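Local coordinates for tail fiber protein (Pseudomonas aeruginosa, PDB 6CL6) that forms the trimeric receptor-binding fiber of the R2 pyocin, a contractile injection system, and probably recognises the surface of target bacteria through its C-terminal part, at residues 78-83 with 107-112; 181-186 with 201-206; 298-303 with 315-320. All coordinates share one frame; numbering follows the deposited sequence.

Contact 1: residues 78-83 with 107-112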
loop_
_atom_site.group_PDB
_atom_site.type_symbol
_atom_site.label_atom_id
_atom_site.label_comp_id
_atom_site.label_asym_id
_atom_site.label_seq_id
_atom_site.Cartn_x
_atom_site.Cartn_y
_atom_site.Cartn_z
ATOM N N PHE A 78 4.112 -64.669 38.912
ATOM C CA PHE A 78 3.067 -64.903 39.876
ATOM C C PHE A 78 3.450 -64.584 41.319
ATOM O O PHE A 78 4.585 -64.760 41.734
ATOM C CB PHE A 78 2.656 -66.392 39.863
ATOM C CG PHE A 78 2.269 -66.917 38.496
ATOM C CD1 PHE A 78 1.066 -66.590 37.934
ATOM C CD2 PHE A 78 3.123 -67.776 37.814
ATOM C CE1 PHE A 78 0.697 -67.085 36.705
ATOM C CE2 PHE A 78 2.762 -68.267 36.592
ATOM C CZ PHE A 78 1.571 -67.933 36.029
ATOM N N TYR A 79 2.453 -64.161 42.081
ATOM C CA TYR A 79 2.575 -64.036 43.529
ATOM C C TYR A 79 1.206 -64.129 44.177
ATOM O O TYR A 79 0.295 -63.442 43.725
ATOM C CB TYR A 79 3.230 -62.702 43.926
ATOM C CG TYR A 79 3.379 -62.610 45.427
ATOM C CD1 TYR A 79 4.515 -63.089 46.068
ATOM C CD2 TYR A 79 2.377 -62.074 46.187
ATOM C CE1 TYR A 79 4.618 -63.027 47.449
ATOM C CE2 TYR A 79 2.478 -61.997 47.562
ATOM C CZ TYR A 79 3.593 -62.469 48.188
ATOM O OH TYR A 79 3.666 -62.402 49.565
ATOM N N PRO A 80 1.024 -64.911 45.273
ATOM C CA PRO A 80 2.014 -65.748 45.951
ATOM C C PRO A 80 2.155 -67.174 45.436
ATOM O O PRO A 80 3.019 -67.924 45.934
ATOM C CB PRO A 80 1.498 -65.763 47.402
ATOM C CG PRO A 80 0.024 -65.737 47.230
ATOM C CD PRO A 80 -0.239 -64.857 46.042
ATOM N N ASP A 81 1.291 -67.580 44.510
ATOM C CA ASP A 81 1.406 -68.879 43.865
ATOM C C ASP A 81 0.866 -68.735 42.440
ATOM O O ASP A 81 0.485 -67.648 42.025
ATOM C CB ASP A 81 0.699 -69.981 44.685
ATOM C CG ASP A 81 -0.803 -69.808 44.809
ATOM O OD1 ASP A 81 -1.439 -69.155 43.965
ATOM O OD2 ASP A 81 -1.374 -70.367 45.785
ATOM N N GLN A 82 0.870 -69.839 41.694
ATOM C CA GLN A 82 0.535 -69.759 40.278
ATOM C C GLN A 82 -0.942 -69.504 40.030
ATOM O O GLN A 82 -1.313 -69.248 38.875
ATOM C CB GLN A 82 0.991 -71.034 39.544
ATOM C CG GLN A 82 0.187 -72.281 39.835
ATOM C CD GLN A 82 0.481 -72.906 41.181
ATOM O OE1 GLN A 82 1.395 -72.507 41.915
ATOM N NE2 GLN A 82 -0.299 -73.930 41.515
ATOM N N ASN A 83 -1.801 -69.561 41.078
ATOM C CA ASN A 83 -3.203 -69.167 40.925
ATOM C C ASN A 83 -3.480 -67.725 41.309
ATOM O O ASN A 83 -4.631 -67.271 41.187
ATOM C CB ASN A 83 -4.087 -70.059 41.774
ATOM C CG ASN A 83 -4.008 -71.498 41.377
ATOM O OD1 ASN A 83 -4.131 -71.837 40.186
ATOM N ND2 ASN A 83 -3.744 -72.349 42.355
ATOM N N ALA A 107 -7.460 -58.402 46.089
ATOM C CA ALA A 107 -7.344 -58.690 47.514
ATOM C C ALA A 107 -7.363 -60.189 47.769
ATOM O O ALA A 107 -6.614 -60.694 48.612
ATOM C CB ALA A 107 -8.465 -57.992 48.281
ATOM N N ASN A 108 -8.247 -60.912 47.088
ATOM C CA ASN A 108 -8.160 -62.361 47.053
ATOM C C ASN A 108 -7.460 -62.700 45.758
ATOM O O ASN A 108 -8.094 -62.630 44.687
ATOM C CB ASN A 108 -9.531 -63.030 47.103
ATOM C CG ASN A 108 -9.415 -64.569 47.136
ATOM O OD1 ASN A 108 -8.354 -65.137 46.806
ATOM N ND2 ASN A 108 -10.492 -65.235 47.515
ATOM N N PRO A 109 -6.155 -62.997 45.780
ATOM C CA PRO A 109 -5.395 -63.041 44.514
ATOM C C PRO A 109 -5.914 -64.072 43.554
ATOM O O PRO A 109 -5.688 -63.908 42.353
ATOM C CB PRO A 109 -3.956 -63.342 44.973
ATOM C CG PRO A 109 -4.082 -63.887 46.367
ATOM C CD PRO A 109 -5.283 -63.201 46.955
ATOM N N SER A 110 -6.610 -65.107 44.042
ATOM C CA SER A 110 -7.147 -66.163 43.190
ATOM C C SER A 110 -8.398 -65.746 42.445
ATOM O O SER A 110 -8.829 -66.478 41.537
ATOM C CB SER A 110 -7.466 -67.442 44.004
ATOM O OG SER A 110 -6.303 -68.065 44.513
ATOM N N ILE A 111 -9.001 -64.605 42.788
ATOM C CA ILE A 111 -10.139 -64.096 42.018
ATOM C C ILE A 111 -9.624 -62.924 41.187
ATOM O O ILE A 111 -9.758 -61.758 41.575
ATOM C CB ILE A 111 -11.316 -63.693 42.931
ATOM C CG1 ILE A 111 -11.760 -64.874 43.803
ATOM C CG2 ILE A 111 -12.460 -63.190 42.077
ATOM C CD1 ILE A 111 -12.400 -64.467 45.103
ATOM N N ARG A 112 -9.001 -63.234 40.049
ATOM C CA ARG A 112 -8.184 -62.260 39.334
ATOM C C ARG A 112 -9.015 -61.098 38.797
ATOM O O ARG A 112 -10.192 -61.232 38.450
ATOM C CB ARG A 112 -7.462 -62.951 38.189
ATOM C CG ARG A 112 -6.387 -63.859 38.718
ATOM C CD ARG A 112 -5.653 -64.542 37.660
ATOM N NE ARG A 112 -4.482 -65.212 38.215
ATOM C CZ ARG A 112 -3.812 -66.179 37.603
ATOM N NH1 ARG A 112 -4.188 -66.601 36.422
ATOM N NH2 ARG A 112 -2.766 -66.733 38.207
HETATM O O HOH W 1 -3.394 -67.576 45.006
#
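The Phe78 ring carries CA of Gln82 on one face, 3.8 Å above its plane and displaced toward the rim, so that the chain folds back over the aromatic it has just left. The next ring, Tyr79, is covered on one face by CB of Pro80, which sits over its centre and follows a cis peptide bond. The third flat group, the Arg112 guanidinium, lies only 12° from parallel to the Phe78 ring, with NH2 coming obliquely to within 3.8 Å of Phe78 CE1. Gln82 O lies at the guanidinium edge, 3.0 Å from Arg112 NH2, but the bond is weak, bent to 123° at the hydrogen. An extended chain from CG to NE carries the group this far, and its stronger partner is Gly84 O, bound by NE, while NH1 reaches Asn51 O and Ala53 O.

Two Asx turns shape the approaching loops: Asp81 OD1 accepts from Asn83 N and Asn108 OD1 from Ser110 N, the latter within a type I turn closed by Ile111. Water 1 donates to Asp81 OD1 and also bonds Ser110 OG, linking the turns. A nearly straight CA-H...O contact joins Ser110 CA to Asn83 O at 3.4 Å, and Pro80 CD meets Pro109 CG.

This surface contact ties the turn between the antiparallel strands 72-79 and 85-92 to the loop connecting strands 99-104 and 118-119. Phe78 also packs on Ala86 of strand 85-92 and on Arg38 of the second subunit.

Contact 2: residues 181-186 with 201-206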
loop_
_atom_site.group_PDB
_atom_site.type_symbol
_atom_site.label_atom_id
_atom_site.label_comp_id
_atom_site.label_asym_id
_atom_site.label_seq_id
_atom_site.Cartn_x
_atom_site.Cartn_y
_atom_site.Cartn_z
ATOM N N ILE A 181 -9.504 -36.386 11.746
ATOM C CA ILE A 181 -8.144 -36.726 11.376
ATOM C C ILE A 181 -7.456 -35.425 11.004
ATOM O O ILE A 181 -7.814 -34.808 10.001
ATOM C CB ILE A 181 -8.057 -37.700 10.201
ATOM C CG1 ILE A 181 -8.871 -38.972 10.412
ATOM C CG2 ILE A 181 -6.566 -38.030 9.905
ATOM C CD1 ILE A 181 -8.388 -39.852 11.511
ATOM N N TYR A 182 -6.499 -34.986 11.807
ATOM C CA TYR A 182 -5.788 -33.721 11.549
ATOM C C TYR A 182 -4.460 -34.020 10.847
ATOM O O TYR A 182 -3.797 -35.024 11.161
ATOM C CB TYR A 182 -5.542 -32.990 12.867
ATOM C CG TYR A 182 -6.799 -32.506 13.543
ATOM C CD1 TYR A 182 -7.551 -33.329 14.375
ATOM C CD2 TYR A 182 -7.241 -31.200 13.355
ATOM C CE1 TYR A 182 -8.698 -32.888 14.975
ATOM C CE2 TYR A 182 -8.384 -30.741 13.982
ATOM C CZ TYR A 182 -9.113 -31.579 14.764
ATOM O OH TYR A 182 -10.261 -31.133 15.384
ATOM N N GLN A 183 -4.075 -33.150 9.921
ATOM C CA GLN A 183 -2.776 -33.195 9.268
ATOM C C GLN A 183 -2.143 -31.802 9.256
ATOM O O GLN A 183 -2.833 -30.789 9.144
ATOM C CB GLN A 183 -2.877 -33.711 7.812
ATOM C CG GLN A 183 -3.496 -35.090 7.674
ATOM C CD GLN A 183 -3.546 -35.567 6.254
ATOM O OE1 GLN A 183 -3.735 -34.759 5.327
ATOM N NE2 GLN A 183 -3.364 -36.886 6.052
ATOM N N THR A 184 -0.822 -31.778 9.311
ATOM C CA THR A 184 -0.019 -30.604 9.009
ATOM C C THR A 184 1.085 -30.992 8.033
ATOM O O THR A 184 1.484 -32.157 7.959
ATOM C CB THR A 184 0.642 -29.977 10.241
ATOM O OG1 THR A 184 1.668 -30.857 10.739
ATOM C CG2 THR A 184 -0.380 -29.714 11.280
ATOM N N TYR A 185 1.554 -29.999 7.265
ATOM C CA TYR A 185 2.592 -30.197 6.246
ATOM C C TYR A 185 3.508 -28.996 6.280
ATOM O O TYR A 185 3.048 -27.853 6.125
ATOM C CB TYR A 185 2.001 -30.341 4.859
ATOM C CG TYR A 185 2.942 -30.956 3.823
ATOM C CD1 TYR A 185 3.167 -32.341 3.813
ATOM C CD2 TYR A 185 3.620 -30.181 2.904
ATOM C CE1 TYR A 185 4.019 -32.930 2.892
ATOM C CE2 TYR A 185 4.486 -30.776 1.945
ATOM C CZ TYR A 185 4.665 -32.172 1.968
ATOM O OH TYR A 185 5.500 -32.809 1.094
ATOM N N GLN A 186 4.779 -29.254 6.492
ATOM C CA GLN A 186 5.819 -28.224 6.527
ATOM C C GLN A 186 6.716 -28.424 5.309
ATOM O O GLN A 186 7.430 -29.430 5.202
ATOM C CB GLN A 186 6.591 -28.315 7.841
ATOM C CG GLN A 186 7.754 -27.329 7.951
ATOM C CD GLN A 186 8.531 -27.469 9.251
ATOM O OE1 GLN A 186 8.121 -28.167 10.189
ATOM N NE2 GLN A 186 9.669 -26.807 9.305
ATOM N N ASN A 201 -15.267 -37.892 7.559
ATOM C CA ASN A 201 -14.812 -38.520 6.325
ATOM C C ASN A 201 -14.743 -37.578 5.131
ATOM O O ASN A 201 -14.491 -38.039 4.021
ATOM C CB ASN A 201 -15.691 -39.739 5.981
ATOM C CG ASN A 201 -15.651 -40.822 7.083
ATOM O OD1 ASN A 201 -14.622 -41.442 7.308
ATOM N ND2 ASN A 201 -16.788 -41.032 7.762
ATOM N N THR A 202 -14.896 -36.270 5.332
ATOM C CA THR A 202 -14.706 -35.288 4.259
ATOM C C THR A 202 -13.586 -34.327 4.640
ATOM O O THR A 202 -13.631 -33.727 5.698
ATOM C CB THR A 202 -15.995 -34.504 3.998
ATOM O OG1 THR A 202 -17.033 -35.414 3.596
ATOM C CG2 THR A 202 -15.791 -33.465 2.907
ATOM N N TRP A 203 -12.603 -34.175 3.755
ATOM C CA TRP A 203 -11.471 -33.299 4.048
ATOM C C TRP A 203 -11.829 -31.839 3.813
ATOM O O TRP A 203 -12.337 -31.468 2.756
ATOM C CB TRP A 203 -10.270 -33.671 3.202
ATOM C CG TRP A 203 -9.696 -35.002 3.518
ATOM C CD1 TRP A 203 -10.022 -36.187 2.926
ATOM C CD2 TRP A 203 -8.676 -35.298 4.487
ATOM N NE1 TRP A 203 -9.291 -37.216 3.479
ATOM C CE2 TRP A 203 -8.445 -36.697 4.428
ATOM C CE3 TRP A 203 -7.924 -34.519 5.386
ATOM C CZ2 TRP A 203 -7.510 -37.336 5.241
ATOM C CZ3 TRP A 203 -6.988 -35.181 6.222
ATOM C CH2 TRP A 203 -6.801 -36.554 6.131
ATOM N N PHE A 204 -11.582 -31.017 4.819
ATOM C CA PHE A 204 -11.549 -29.571 4.648
ATOM C C PHE A 204 -10.369 -29.174 3.785
ATOM O O PHE A 204 -9.382 -29.903 3.709
ATOM C CB PHE A 204 -11.451 -28.878 6.005
ATOM C CG PHE A 204 -12.763 -28.711 6.701
ATOM C CD1 PHE A 204 -13.622 -27.679 6.335
ATOM C CD2 PHE A 204 -13.139 -29.552 7.731
ATOM C CE1 PHE A 204 -14.837 -27.502 6.975
ATOM C CE2 PHE A 204 -14.349 -29.373 8.369
ATOM C CZ PHE A 204 -15.204 -28.352 7.986
ATOM N N PRO A 205 -10.447 -27.997 3.141
ATOM C CA PRO A 205 -9.313 -27.500 2.350
ATOM C C PRO A 205 -8.109 -27.236 3.211
ATOM O O PRO A 205 -8.226 -26.881 4.384
ATOM C CB PRO A 205 -9.832 -26.182 1.742
ATOM C CG PRO A 205 -11.320 -26.239 1.880
ATOM C CD PRO A 205 -11.583 -27.053 3.125
ATOM N N TRP A 206 -6.919 -27.379 2.598
ATOM C CA TRP A 206 -5.701 -26.975 3.299
ATOM C C TRP A 206 -5.765 -25.475 3.593
ATOM O O TRP A 206 -6.255 -24.692 2.773
ATOM C CB TRP A 206 -4.473 -27.294 2.461
ATOM C CG TRP A 206 -4.099 -28.741 2.354
ATOM C CD1 TRP A 206 -4.330 -29.581 1.293
ATOM C CD2 TRP A 206 -3.349 -29.499 3.317
ATOM N NE1 TRP A 206 -3.797 -30.832 1.565
ATOM C CE2 TRP A 206 -3.185 -30.795 2.795
ATOM C CE3 TRP A 206 -2.844 -29.215 4.590
ATOM C CZ2 TRP A 206 -2.526 -31.809 3.503
ATOM C CZ3 TRP A 206 -2.179 -30.196 5.286
ATOM C CH2 TRP A 206 -2.021 -31.485 4.749
#
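Gln183 NE2 is gripped by two hydrogen bonds, to Leu140 O and Met143 O, while OE1 of the same carboxamide accepts one from Arg196 NE. With its two ends tied to different parts of the chain, the amide has a defined flip. The setting is the mixed beta-sheet of this domain, in which strand 193-199 runs antiparallel between strands 180-187 and 202-208. The two segments are therefore next-but-one neighbours, running in broadly the same direction, 23° apart end to end, and they meet through side chains over the intervening strand.

Gln183 points toward the tryptophan segment, CG beside the backbone N, and is extended beyond CG. It crosses the Trp203 indole at about a right angle, the amide turned 40° from the ring plane. The six-membered part of the indole does the touching: Trp203 CH2 lies 3.4 Å from Gln183 CD, and Trp203 CZ3 approaches Gln183 OE1 just as closely. Arg196, which holds OE1, also makes a cation-pi contact with Trp203, so one arginine supports both partners. Trp206 meets the glutamine as well, bringing its CZ2 to 3.7 Å from Gln183 OE1, while its NE1 is bonded to Asn162 O.

The hydrophobic ends complete the packing. Tyr185 gives its CB to Trp206, but its hydroxyl leads elsewhere, to Arg167 O. Ile181 has CG1 beside the backbone N and CG2 anti to it (chi1 -54°), which leaves the CG2 methyl of Ile181 4.1 Å from Trp203 CH2.

Contact 3: residues 298-303 with 315-320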
loop_
_atom_site.group_PDB
_atom_site.type_symbol
_atom_site.label_atom_id
_atom_site.label_comp_id
_atom_site.label_asym_id
_atom_site.label_seq_id
_atom_site.Cartn_x
_atom_site.Cartn_y
_atom_site.Cartn_z
ATOM N N ILE A 298 -4.399 78.745 -34.910
ATOM C CA ILE A 298 -5.091 79.609 -33.970
ATOM C C ILE A 298 -5.815 80.684 -34.770
ATOM O O ILE A 298 -5.234 81.262 -35.700
ATOM C CB ILE A 298 -4.129 80.275 -32.968
ATOM C CG1 ILE A 298 -3.478 79.208 -32.078
ATOM C CG2 ILE A 298 -4.868 81.335 -32.131
ATOM C CD1 ILE A 298 -2.337 79.736 -31.279
ATOM N N ARG A 299 -7.063 80.938 -34.401
ATOM C CA ARG A 299 -7.824 82.069 -34.914
ATOM C C ARG A 299 -8.207 82.968 -33.749
ATOM O O ARG A 299 -8.564 82.485 -32.668
ATOM C CB ARG A 299 -9.090 81.632 -35.654
ATOM C CG ARG A 299 -8.821 80.836 -36.923
ATOM C CD ARG A 299 -10.074 80.772 -37.805
ATOM N NE ARG A 299 -10.417 82.059 -38.425
ATOM C CZ ARG A 299 -9.938 82.498 -39.598
ATOM N NH1 ARG A 299 -9.076 81.764 -40.296
ATOM N NH2 ARG A 299 -10.328 83.670 -40.073
ATOM N N GLN A 300 -8.143 84.277 -33.976
ATOM C CA GLN A 300 -8.429 85.240 -32.930
ATOM C C GLN A 300 -9.264 86.367 -33.538
ATOM O O GLN A 300 -9.341 86.507 -34.755
ATOM C CB GLN A 300 -7.143 85.817 -32.313
ATOM C CG GLN A 300 -6.067 84.789 -31.995
ATOM C CD GLN A 300 -5.029 85.320 -30.998
ATOM O OE1 GLN A 300 -5.380 85.899 -29.982
ATOM N NE2 GLN A 300 -3.757 85.137 -31.312
ATOM N N TRP A 301 -9.895 87.149 -32.663
ATOM C CA TRP A 301 -10.782 88.219 -33.118
ATOM C C TRP A 301 -10.938 89.253 -32.018
ATOM O O TRP A 301 -10.630 89.008 -30.850
ATOM C CB TRP A 301 -12.161 87.677 -33.510
ATOM C CG TRP A 301 -12.768 86.875 -32.423
ATOM C CD1 TRP A 301 -13.590 87.315 -31.435
ATOM C CD2 TRP A 301 -12.583 85.465 -32.195
ATOM N NE1 TRP A 301 -13.920 86.261 -30.598
ATOM C CE2 TRP A 301 -13.333 85.122 -31.063
ATOM C CE3 TRP A 301 -11.869 84.463 -32.862
ATOM C CZ2 TRP A 301 -13.369 83.814 -30.554
ATOM C CZ3 TRP A 301 -11.914 83.167 -32.357
ATOM C CH2 TRP A 301 -12.665 82.870 -31.225
ATOM N N GLY A 302 -11.443 90.413 -32.422
ATOM C CA GLY A 302 -11.646 91.516 -31.508
ATOM C C GLY A 302 -12.239 92.690 -32.268
ATOM O O GLY A 302 -12.647 92.562 -33.425
ATOM N N GLN A 303 -12.301 93.824 -31.585
ATOM C CA GLN A 303 -12.778 95.064 -32.198
ATOM C C GLN A 303 -11.859 96.197 -31.770
ATOM O O GLN A 303 -11.177 96.105 -30.752
ATOM C CB GLN A 303 -14.218 95.399 -31.812
ATOM C CG GLN A 303 -15.220 94.280 -32.002
ATOM C CD GLN A 303 -15.205 93.280 -30.844
ATOM O OE1 GLN A 303 -15.102 93.671 -29.673
ATOM N NE2 GLN A 303 -15.302 91.980 -31.164
ATOM N N THR A 315 -3.911 94.452 -30.129
ATOM C CA THR A 315 -3.150 93.412 -29.442
ATOM C C THR A 315 -3.992 92.152 -29.408
ATOM O O THR A 315 -5.165 92.184 -28.989
ATOM C CB THR A 315 -2.769 93.844 -28.017
ATOM O OG1 THR A 315 -1.972 95.030 -28.080
ATOM C CG2 THR A 315 -1.975 92.736 -27.318
ATOM N N PHE A 316 -3.403 91.044 -29.864
ATOM C CA PHE A 316 -4.134 89.797 -29.954
ATOM C C PHE A 316 -4.486 89.291 -28.558
ATOM O O PHE A 316 -3.674 89.411 -27.636
ATOM C CB PHE A 316 -3.297 88.750 -30.679
ATOM C CG PHE A 316 -2.933 89.128 -32.084
ATOM C CD1 PHE A 316 -3.880 89.638 -32.956
ATOM C CD2 PHE A 316 -1.636 88.987 -32.529
ATOM C CE1 PHE A 316 -3.533 89.971 -34.250
ATOM C CE2 PHE A 316 -1.290 89.327 -33.814
ATOM C CZ PHE A 316 -2.233 89.807 -34.682
ATOM N N PRO A 317 -5.670 88.689 -28.386
ATOM C CA PRO A 317 -6.025 88.115 -27.072
ATOM C C PRO A 317 -4.946 87.231 -26.466
ATOM O O PRO A 317 -4.693 87.327 -25.252
ATOM C CB PRO A 317 -7.308 87.335 -27.385
ATOM C CG PRO A 317 -7.949 88.117 -28.508
ATOM C CD PRO A 317 -6.806 88.640 -29.342
ATOM N N ILE A 318 -4.322 86.360 -27.258
ATOM C CA ILE A 318 -3.116 85.651 -26.828
ATOM C C ILE A 318 -2.046 85.835 -27.895
ATOM O O ILE A 318 -2.356 86.047 -29.076
ATOM C CB ILE A 318 -3.378 84.148 -26.597
ATOM C CG1 ILE A 318 -3.917 83.493 -27.884
ATOM C CG2 ILE A 318 -4.345 83.948 -25.447
ATOM C CD1 ILE A 318 -4.085 81.976 -27.765
ATOM N N PRO A 319 -0.784 85.733 -27.522
ATOM C CA PRO A 319 0.277 85.793 -28.533
ATOM C C PRO A 319 0.238 84.571 -29.422
ATOM O O PRO A 319 -0.034 83.451 -28.964
ATOM C CB PRO A 319 1.571 85.817 -27.697
ATOM C CG PRO A 319 1.146 86.133 -26.314
ATOM C CD PRO A 319 -0.228 85.590 -26.156
ATOM N N PHE A 320 0.508 84.788 -30.699
ATOM C CA PHE A 320 0.768 83.670 -31.595
ATOM C C PHE A 320 2.117 83.059 -31.215
ATOM O O PHE A 320 3.097 83.794 -31.039
ATOM C CB PHE A 320 0.776 84.116 -33.050
ATOM C CG PHE A 320 -0.588 84.412 -33.605
ATOM C CD1 PHE A 320 -1.475 83.379 -33.915
ATOM C CD2 PHE A 320 -0.978 85.733 -33.865
ATOM C CE1 PHE A 320 -2.730 83.656 -34.450
ATOM C CE2 PHE A 320 -2.242 86.006 -34.397
ATOM C CZ PHE A 320 -3.106 84.981 -34.692
#
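Gln300 projects from strand 297-306, a central strand of the antiparallel sheet in the gp53-like C-terminal domain (H-type lectin clan), into the loop that leads from strand 310-315 to strand 324-331. Its CG stands beside the backbone N (chi1 -45°) and the chain is extended beyond it, which carries the carboxamide to the backbone of Ile318. There the amide forms a two-point pairing with a single residue. Ile318 N donates to Gln300 OE1 over 3.0 Å, almost perfectly straight at 178° and on an in-plane lone pair. In return Gln300 NE2 donates to Ile318 O at 2.8 Å, the acceptor close to the amide plane although the donor stands above the carbonyl plane. The pairing gives each polar end of this buried side chain a backbone partner and fixes the rotation of its amide.

Pro317 flanks the same oxygen, its CD 3.2 Å from Gln300 OE1. Ile318 holds CG1 in the crowded position between the backbone N and carbonyl carbon (chi1 58°), bringing Ile318 CG1 to 3.5 Å from Gln300 OE1, where the two side chains cross obliquely. Phe320 reaches Gln300 tip to tip, NE2 centred over one face of its ring. Phe316 turns a face to Phe320 CE2, so the two rings of the loop pack on each other. Ala369 of strand 363-371 touches Phe316. Trp301, pointing away from the loop, packs edge-to-face with Phe370 of the third subunit. At the Ile298 end of the strand segment, Ile298 CG2 rests 3.9 Å from Phe320 CE1, and Ile298 O lies at the edge of the same ring.

Overall arrangement
The three contacts follow one another along an elongated chain, each belonging to a different sheet-bearing part: the centres of contacts 1 and 2 are about 49 Å apart and those of contacts 2 and 3 about 125 Å. Contact 1 is a surface contact whose direct links are a weak bond, a CA-H...O contact, a bridging water and small apolar touches, while Arg112 is held mainly by backbone oxygens outside the two segments. Contacts 2 and 3 are buried and each is built on a glutamine; contact 2 meets indoles while its amide is bound elsewhere, whereas in contact 3 the amide itself bonds the opposing loop. All three reach a neighbouring subunit, contact 3 through Arg299, salt-bridged to Glu368 of the second subunit.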